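Local atomic coordinates of phosphoribosylformylglycinamidine cyclo-ligase (Thermus thermophilus HB8, PDB entry 5AVM), a protein that probably catalyses the ATP-dependent ring closure of formylglycinamidine ribonucleotide to 5-aminoimidazole ribonucleotide, a step of de novo purine biosynthesis. Residues V236-A241 and L302-E307; L177-S182 and F319-V324; R229-A234 and E310-L315. All blocks are in the same frame, centred on the assembly; numbering follows the deposited sequence.

All three contacts lie in the C-terminal AIR synthase-related region, on the same side of the chain's centre. Contacts 1 and 2 are two strand pairings of one mixed sheet, their centres about 10 Å apart, separated by the pairing of 298-304 with 176-181, to which a probable hydrogen bond from Leu-302 N to Leu-178 O (2.6 Å) belongs. Contact 3 packs the helices 225-233 and 306-313 together, its centre about 11 Å from that of contact 1 and about 14 Å from that of contact 2. Val-236 N lies 3.0 Å from Leu-231 O, a probable hydrogen bond joining contacts 1 and 3, while Leu-178 CD1 packs on Ala-312 CB at 3.7 Å, joining contacts 2 and 3.

Contact 1: residues V236-A241 and L302-E307; sequences VELHAA and LVLPQE
Val-303 O is gripped by two consecutive backbone N-H groups: His-239 N at 2.9 Å (N-H...O angle 143°) and Ala-240 N at 3.0 Å, the second straighter at 165°. Both donors lie in the carbonyl plane, and two residues facing one define a classic beta bulge. The reciprocal bond, Val-303 N to Ala-240 O, completes the antiparallel hydrogen-bonded pair Ala-240/Val-303; the next pair, Ala-241/Leu-302, is non-hydrogen-bonded. Beyond the bulge, the imidazole of His-239 and the ring of Pro-305 meet tip to tip. Pro-305 CD sits over one imidazole face, 3.5 Å from the ring centroid and 27° off its normal, a CH-pi contact offset toward NE2. Glu-237, its chain extended, crosses the proline at about a right angle, and its OE2 lies 3.2 Å from Pro-305 CG. Glu-237 OE1 accepts from His-239 NE2 at 2.9 Å, met from above the carboxylate plane. Leu-238 and Leu-304 lie side by side, pointing the same way, their CD1 and CD2 methyls in contact. Because Asp-175 hydrogen-bonds His-239 ND1, the imidazole has a carboxylate at each nitrogen, which fixes its rotation and would probably favour the protonated, cationic form.

Contact 2: residues L177-S182 and F319-V324; sequences LLALPS and FLVGRV
Phe-319 and Ala-179 form an antiparallel hydrogen-bonded pair: Ala-179 N donates to Phe-319 O at 3.1 Å, while the return bond from Phe-319 N is weak, bent to 134°. The Phe-319 ring presents its edge to Pro-181, CE2 lying 4.3 Å from Pro-181 CD. Leu-320 stands in the non-hydrogen-bonded pair with Leu-178, and its CD1 reaches 3.8 Å from Leu-177 O. Val-321 N gives Leu-177 O a nearly straight bond (2.8 Å, 170°). Val-321 CG2, set between its own backbone N and carbonyl carbon, packs on Leu-177 CB at 3.9 Å. At Gly-322 a side chain would collide with Leu-177 CD1, and the backbone angles are themselves unfavourable for other residues; Gly-322 O receives a weak bond from Leu-177 N. Leu-177 CG lies 3.5 Å from Arg-323 N, and CD2 meets Val-324 CG2 at 3.9 Å, the two side chains crossing at about a right angle. An alanine at Leu-177 would probably open a gap beside Gly-322 and leave Val-324 CG2 without this neighbour. The axes of 177-181 and 319-324, 4.7 Å apart at closest and 135° between directions, describe a twisted antiparallel pair inside the mixed sheet of the AIR synthase C-terminal domain.

Contact 3: residues R229-A234 and E310-L315; sequences RLLWEA and EEALKL
Leu-231 CD2 meets Ala-312 CB at 3.4 Å, tighter than usual for two methyl carbons, and also touches Leu-315 CD1 at 3.9 Å. One methyl of Leu-231 therefore bears on two residues of the opposing segment, which lie three positions apart. Leu-315 CD1 is itself shared: it lies 3.5 Å from Ala-234 CB, another close carbon pair. At the flank, Leu-230 CD1 rests 3.4 Å from Leu-315 O, a carbon-to-carbonyl approach. No hydrogen bond crosses between 229-234 and 310-315, so the contact is mainly one of apolar side chains.

Leu-231 has CG anti to its carbonyl carbon (chi1 -64°). Its CB does not point at the other segment, yet the CD2 branch reaches Ala-312. In Leu-315, by contrast, CB points toward 229-234, and CD1 is the atom that touches. The backbone in turn holds these residues: Leu-315 N donates to Ala-312 O at 2.7 Å, a bond that ties together the two residues touched by Leu-231 CD2. On the other segment Glu-233 N donates to Arg-229 O at 2.8 Å, a helical bond, and the bonds from Ala-234 N to Leu-230 O and Leu-231 O are weak.

Further out, Val-236 packs against Leu-231, Glu-311 and Leu-315, joining this contact to the loop that leads to strand 240-243. Arg-229 forms a salt bridge through NE with Glu-97 at the start of strand 97-107. Helix 306-313 and helix 225-233 both reach the face of the six-stranded mixed sheet that carries Leu-178 and Leu-302, the first through Ala-312 and Leu-313, the second through Leu-231.

Contact 1: residues V236-A241 and L302-E307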
# COMPACT_ATOMS: atom_id res chain seq x y z
N VAL B 236 9.17 31.06 -5.05
CA VAL B 236 9.62 30.75 -6.40
C VAL B 236 8.50 30.10 -7.22
O VAL B 236 7.91 29.11 -6.81
CB VAL B 236 10.84 29.80 -6.37
CG1 VAL B 236 11.34 29.54 -7.78
CG2 VAL B 236 11.95 30.41 -5.53
N GLU B 237 8.21 30.67 -8.39
CA GLU B 237 7.17 30.15 -9.27
C GLU B 237 7.55 28.82 -9.92
O GLU B 237 8.47 28.76 -10.74
CB GLU B 237 6.84 31.16 -10.38
CG GLU B 237 5.69 30.71 -11.31
CD GLU B 237 5.45 31.66 -12.49
OE1 GLU B 237 4.45 31.46 -13.21
OE2 GLU B 237 6.26 32.59 -12.71
N LEU B 238 6.84 27.75 -9.54
CA LEU B 238 7.07 26.42 -10.09
C LEU B 238 5.83 26.04 -10.88
O LEU B 238 4.71 26.29 -10.42
CB LEU B 238 7.29 25.40 -8.97
CG LEU B 238 8.65 25.31 -8.28
CD1 LEU B 238 9.70 24.94 -9.29
CD2 LEU B 238 8.99 26.62 -7.60
N HIS B 239 6.01 25.46 -12.06
CA HIS B 239 4.87 25.06 -12.88
C HIS B 239 4.54 23.58 -12.74
O HIS B 239 3.42 23.21 -12.41
CB HIS B 239 5.12 25.36 -14.35
CG HIS B 239 5.13 26.82 -14.67
ND1 HIS B 239 5.22 27.30 -15.96
CD2 HIS B 239 5.05 27.91 -13.86
CE1 HIS B 239 5.20 28.62 -15.93
NE2 HIS B 239 5.09 29.02 -14.67
N ALA B 240 5.54 22.74 -13.00
CA ALA B 240 5.37 21.30 -12.90
C ALA B 240 6.66 20.70 -12.36
O ALA B 240 7.62 21.41 -12.09
CB ALA B 240 5.05 20.71 -14.26
N ALA B 241 6.67 19.39 -12.18
CA ALA B 241 7.84 18.71 -11.66
C ALA B 241 7.70 17.23 -11.95
O ALA B 241 6.58 16.71 -12.01
CB ALA B 241 7.99 18.95 -10.15
N LEU B 302 12.41 20.05 -12.76
CA LEU B 302 11.46 21.12 -12.49
C LEU B 302 11.19 21.93 -13.75
O LEU B 302 12.11 22.27 -14.50
CB LEU B 302 12.01 22.03 -11.39
CG LEU B 302 11.78 21.63 -9.92
CD1 LEU B 302 12.02 20.16 -9.72
CD2 LEU B 302 12.72 22.44 -9.04
N VAL B 303 9.92 22.22 -13.99
CA VAL B 303 9.51 23.01 -15.13
C VAL B 303 8.98 24.32 -14.56
O VAL B 303 8.00 24.34 -13.82
CB VAL B 303 8.40 22.31 -15.93
CG1 VAL B 303 8.17 23.03 -17.24
CG2 VAL B 303 8.78 20.85 -16.17
N LEU B 304 9.65 25.42 -14.89
CA LEU B 304 9.27 26.73 -14.37
C LEU B 304 9.80 27.85 -15.26
O LEU B 304 10.68 27.62 -16.10
CB LEU B 304 9.82 26.88 -12.95
CG LEU B 304 11.30 26.51 -12.68
CD1 LEU B 304 12.23 27.20 -13.65
CD2 LEU B 304 11.67 26.89 -11.27
N PRO B 305 9.27 29.08 -15.10
CA PRO B 305 9.72 30.23 -15.90
C PRO B 305 11.25 30.36 -15.83
O PRO B 305 11.85 29.95 -14.84
CB PRO B 305 9.00 31.40 -15.25
CG PRO B 305 7.70 30.79 -14.86
CD PRO B 305 8.13 29.47 -14.25
N GLN B 306 11.86 30.93 -16.86
CA GLN B 306 13.32 31.07 -16.86
C GLN B 306 13.88 31.82 -15.66
O GLN B 306 14.89 31.41 -15.08
CB GLN B 306 13.78 31.74 -18.15
CG GLN B 306 15.30 31.81 -18.29
CD GLN B 306 15.94 30.45 -18.53
OE1 GLN B 306 17.04 30.18 -18.03
NE2 GLN B 306 15.27 29.60 -19.30
N GLU B 307 13.23 32.92 -15.26
CA GLU B 307 13.70 33.71 -14.13
C GLU B 307 13.66 32.96 -12.81
O GLU B 307 14.49 33.18 -11.93
CB GLU B 307 12.89 35.00 -14.00
CG GLU B 307 13.32 35.93 -12.84
CD GLU B 307 12.54 35.70 -11.54
OE1 GLU B 307 12.67 34.61 -10.95
OE2 GLU B 307 11.81 36.62 -11.11

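Contact 2: residues L177-S182 and F319-V324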
# COMPACT_ATOMS: atom_id res chain seq x y z
N LEU B 177 14.23 23.76 -17.58
CA LEU B 177 14.20 22.46 -16.95
C LEU B 177 15.32 22.46 -15.91
O LEU B 177 16.50 22.49 -16.26
CB LEU B 177 14.44 21.34 -17.97
CG LEU B 177 13.53 21.29 -19.20
CD1 LEU B 177 13.83 20.04 -19.99
CD2 LEU B 177 12.07 21.31 -18.79
N LEU B 178 14.94 22.46 -14.64
CA LEU B 178 15.91 22.48 -13.55
C LEU B 178 15.91 21.10 -12.89
O LEU B 178 14.90 20.66 -12.35
CB LEU B 178 15.52 23.56 -12.54
CG LEU B 178 16.51 24.08 -11.50
CD1 LEU B 178 15.93 25.34 -10.89
CD2 LEU B 178 16.80 23.04 -10.42
N ALA B 179 17.05 20.43 -12.95
CA ALA B 179 17.16 19.11 -12.36
C ALA B 179 17.86 19.16 -11.03
O ALA B 179 18.80 19.92 -10.84
CB ALA B 179 17.91 18.18 -13.30
N LEU B 180 17.36 18.37 -10.08
CA LEU B 180 17.95 18.27 -8.76
C LEU B 180 18.69 16.94 -8.84
O LEU B 180 18.12 15.93 -9.28
CB LEU B 180 16.87 18.24 -7.68
CG LEU B 180 15.96 19.47 -7.66
CD1 LEU B 180 15.05 19.39 -6.45
CD2 LEU B 180 16.81 20.74 -7.62
N PRO B 181 19.97 16.92 -8.43
CA PRO B 181 20.84 15.73 -8.46
C PRO B 181 20.42 14.49 -7.68
O PRO B 181 20.10 14.56 -6.50
CB PRO B 181 22.18 16.29 -7.98
CG PRO B 181 21.76 17.34 -6.99
CD PRO B 181 20.64 18.04 -7.74
N SER B 182 20.44 13.36 -8.37
CA SER B 182 20.09 12.08 -7.76
C SER B 182 21.32 11.61 -7.00
O SER B 182 22.43 12.08 -7.26
CB SER B 182 19.71 11.05 -8.83
OG SER B 182 20.84 10.60 -9.55
N PHE B 319 20.62 22.33 -11.64
CA PHE B 319 21.28 22.50 -12.92
C PHE B 319 20.28 22.81 -14.04
O PHE B 319 19.35 22.03 -14.27
CB PHE B 319 22.04 21.22 -13.28
CG PHE B 319 23.09 20.84 -12.28
CD1 PHE B 319 24.37 21.38 -12.35
CD2 PHE B 319 22.79 19.95 -11.25
CE1 PHE B 319 25.34 21.05 -11.41
CE2 PHE B 319 23.75 19.60 -10.31
CZ PHE B 319 25.02 20.15 -10.38
N LEU B 320 20.46 23.94 -14.73
CA LEU B 320 19.58 24.26 -15.85
C LEU B 320 19.98 23.24 -16.90
O LEU B 320 21.14 23.20 -17.30
CB LEU B 320 19.83 25.69 -16.35
CG LEU B 320 19.04 26.15 -17.59
CD1 LEU B 320 17.55 26.02 -17.36
CD2 LEU B 320 19.39 27.58 -17.92
N VAL B 321 19.04 22.42 -17.34
CA VAL B 321 19.38 21.38 -18.30
C VAL B 321 18.51 21.32 -19.54
O VAL B 321 18.58 20.35 -20.29
CB VAL B 321 19.33 20.01 -17.61
CG1 VAL B 321 20.23 20.02 -16.38
CG2 VAL B 321 17.90 19.68 -17.21
N GLY B 322 17.70 22.35 -19.77
CA GLY B 322 16.86 22.30 -20.95
C GLY B 322 15.78 23.35 -21.07
O GLY B 322 15.82 24.39 -20.42
N ARG B 323 14.79 23.05 -21.90
CA ARG B 323 13.70 23.97 -22.14
C ARG B 323 12.51 23.20 -22.71
O ARG B 323 12.67 22.14 -23.30
CB ARG B 323 14.18 25.03 -23.13
CG ARG B 323 13.36 26.30 -23.19
CD ARG B 323 14.03 27.29 -24.12
NE ARG B 323 13.32 28.56 -24.21
CZ ARG B 323 13.74 29.60 -24.93
NH1 ARG B 323 14.87 29.51 -25.63
NH2 ARG B 323 13.04 30.72 -24.95
N VAL B 324 11.31 23.76 -22.52
CA VAL B 324 10.07 23.16 -23.01
C VAL B 324 9.79 23.71 -24.40
O VAL B 324 9.42 24.88 -24.56
CB VAL B 324 8.88 23.50 -22.09
CG1 VAL B 324 7.58 22.94 -22.65
CG2 VAL B 324 9.14 22.95 -20.70

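Contact 3: residues R229-A234 and E310-L315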
# COMPACT_ATOMS: atom_id res chain seq x y z
N ARG B 229 11.06 23.27 0.10
CA ARG B 229 10.70 24.21 1.15
C ARG B 229 11.46 25.52 0.98
O ARG B 229 10.91 26.60 1.18
CB ARG B 229 10.96 23.59 2.53
CG ARG B 229 9.84 22.64 2.95
CD ARG B 229 10.17 21.84 4.20
NE ARG B 229 9.02 21.06 4.68
CZ ARG B 229 9.10 20.10 5.60
NH1 ARG B 229 10.28 19.79 6.14
NH2 ARG B 229 8.01 19.45 5.99
N LEU B 230 12.72 25.42 0.57
CA LEU B 230 13.54 26.61 0.36
C LEU B 230 12.94 27.47 -0.75
O LEU B 230 12.99 28.70 -0.69
CB LEU B 230 14.96 26.23 -0.03
CG LEU B 230 15.76 25.43 1.00
CD1 LEU B 230 17.13 25.09 0.41
CD2 LEU B 230 15.90 26.23 2.29
N LEU B 231 12.38 26.81 -1.76
CA LEU B 231 11.77 27.52 -2.88
C LEU B 231 10.39 28.03 -2.50
O LEU B 231 9.98 29.10 -2.95
CB LEU B 231 11.67 26.60 -4.09
CG LEU B 231 13.01 26.13 -4.65
CD1 LEU B 231 12.75 25.05 -5.69
CD2 LEU B 231 13.77 27.30 -5.25
N TRP B 232 9.67 27.27 -1.69
CA TRP B 232 8.34 27.69 -1.27
C TRP B 232 8.46 28.93 -0.38
O TRP B 232 7.77 29.93 -0.59
CB TRP B 232 7.62 26.57 -0.52
CG TRP B 232 7.20 25.42 -1.40
CD1 TRP B 232 6.84 25.48 -2.72
CD2 TRP B 232 7.04 24.05 -1.01
NE1 TRP B 232 6.46 24.24 -3.17
CE2 TRP B 232 6.57 23.34 -2.14
CE3 TRP B 232 7.24 23.35 0.19
CZ2 TRP B 232 6.31 21.97 -2.11
CZ3 TRP B 232 6.97 21.98 0.22
CH2 TRP B 232 6.51 21.31 -0.92
N GLU B 233 9.34 28.86 0.61
CA GLU B 233 9.53 29.98 1.52
C GLU B 233 10.01 31.22 0.79
O GLU B 233 9.85 32.33 1.29
CB GLU B 233 10.52 29.60 2.62
CG GLU B 233 10.04 28.44 3.48
CD GLU B 233 10.78 28.35 4.80
OE1 GLU B 233 10.78 29.35 5.55
OE2 GLU B 233 11.35 27.27 5.10
N ALA B 234 10.58 31.02 -0.39
CA ALA B 234 11.09 32.13 -1.20
C ALA B 234 10.10 32.57 -2.28
O ALA B 234 10.38 33.49 -3.04
CB ALA B 234 12.42 31.74 -1.82
N GLU B 310 16.70 30.74 -12.08
CA GLU B 310 17.78 31.59 -11.59
C GLU B 310 17.70 31.81 -10.09
O GLU B 310 18.65 31.56 -9.36
CB GLU B 310 17.75 32.95 -12.31
CG GLU B 310 18.71 33.09 -13.49
CD GLU B 310 18.42 32.11 -14.61
OE1 GLU B 310 17.28 32.12 -15.12
OE2 GLU B 310 19.34 31.35 -14.99
N GLU B 311 16.55 32.30 -9.63
CA GLU B 311 16.32 32.57 -8.21
C GLU B 311 16.46 31.29 -7.39
O GLU B 311 16.85 31.31 -6.22
CB GLU B 311 14.93 33.19 -8.02
CG GLU B 311 14.46 33.29 -6.57
CD GLU B 311 13.04 33.87 -6.43
OE1 GLU B 311 12.16 33.50 -7.24
OE2 GLU B 311 12.81 34.68 -5.51
N ALA B 312 16.15 30.16 -8.03
CA ALA B 312 16.22 28.86 -7.39
C ALA B 312 17.66 28.35 -7.25
O ALA B 312 18.05 27.89 -6.18
CB ALA B 312 15.38 27.85 -8.17
N LEU B 313 18.43 28.42 -8.32
CA LEU B 313 19.81 27.95 -8.27
C LEU B 313 20.65 28.69 -7.22
O LEU B 313 21.77 28.28 -6.91
CB LEU B 313 20.45 28.07 -9.65
CG LEU B 313 19.76 27.18 -10.68
CD1 LEU B 313 20.45 27.32 -12.02
CD2 LEU B 313 19.79 25.73 -10.21
N LYS B 314 20.10 29.77 -6.67
CA LYS B 314 20.78 30.56 -5.66
C LYS B 314 20.38 30.04 -4.28
O LYS B 314 21.02 30.35 -3.27
CB LYS B 314 20.39 32.03 -5.78
CG LYS B 314 20.50 32.59 -7.18
CD LYS B 314 19.88 33.99 -7.25
CE LYS B 314 19.83 34.52 -8.69
NZ LYS B 314 19.09 35.81 -8.80
N LEU B 315 19.30 29.25 -4.26
CA LEU B 315 18.76 28.69 -3.03
C LEU B 315 18.99 27.18 -2.97
O LEU B 315 19.12 26.59 -1.89
CB LEU B 315 17.25 28.95 -2.95
CG LEU B 315 16.75 30.37 -3.22
CD1 LEU B 315 15.23 30.36 -3.36
CD2 LEU B 315 17.19 31.28 -2.09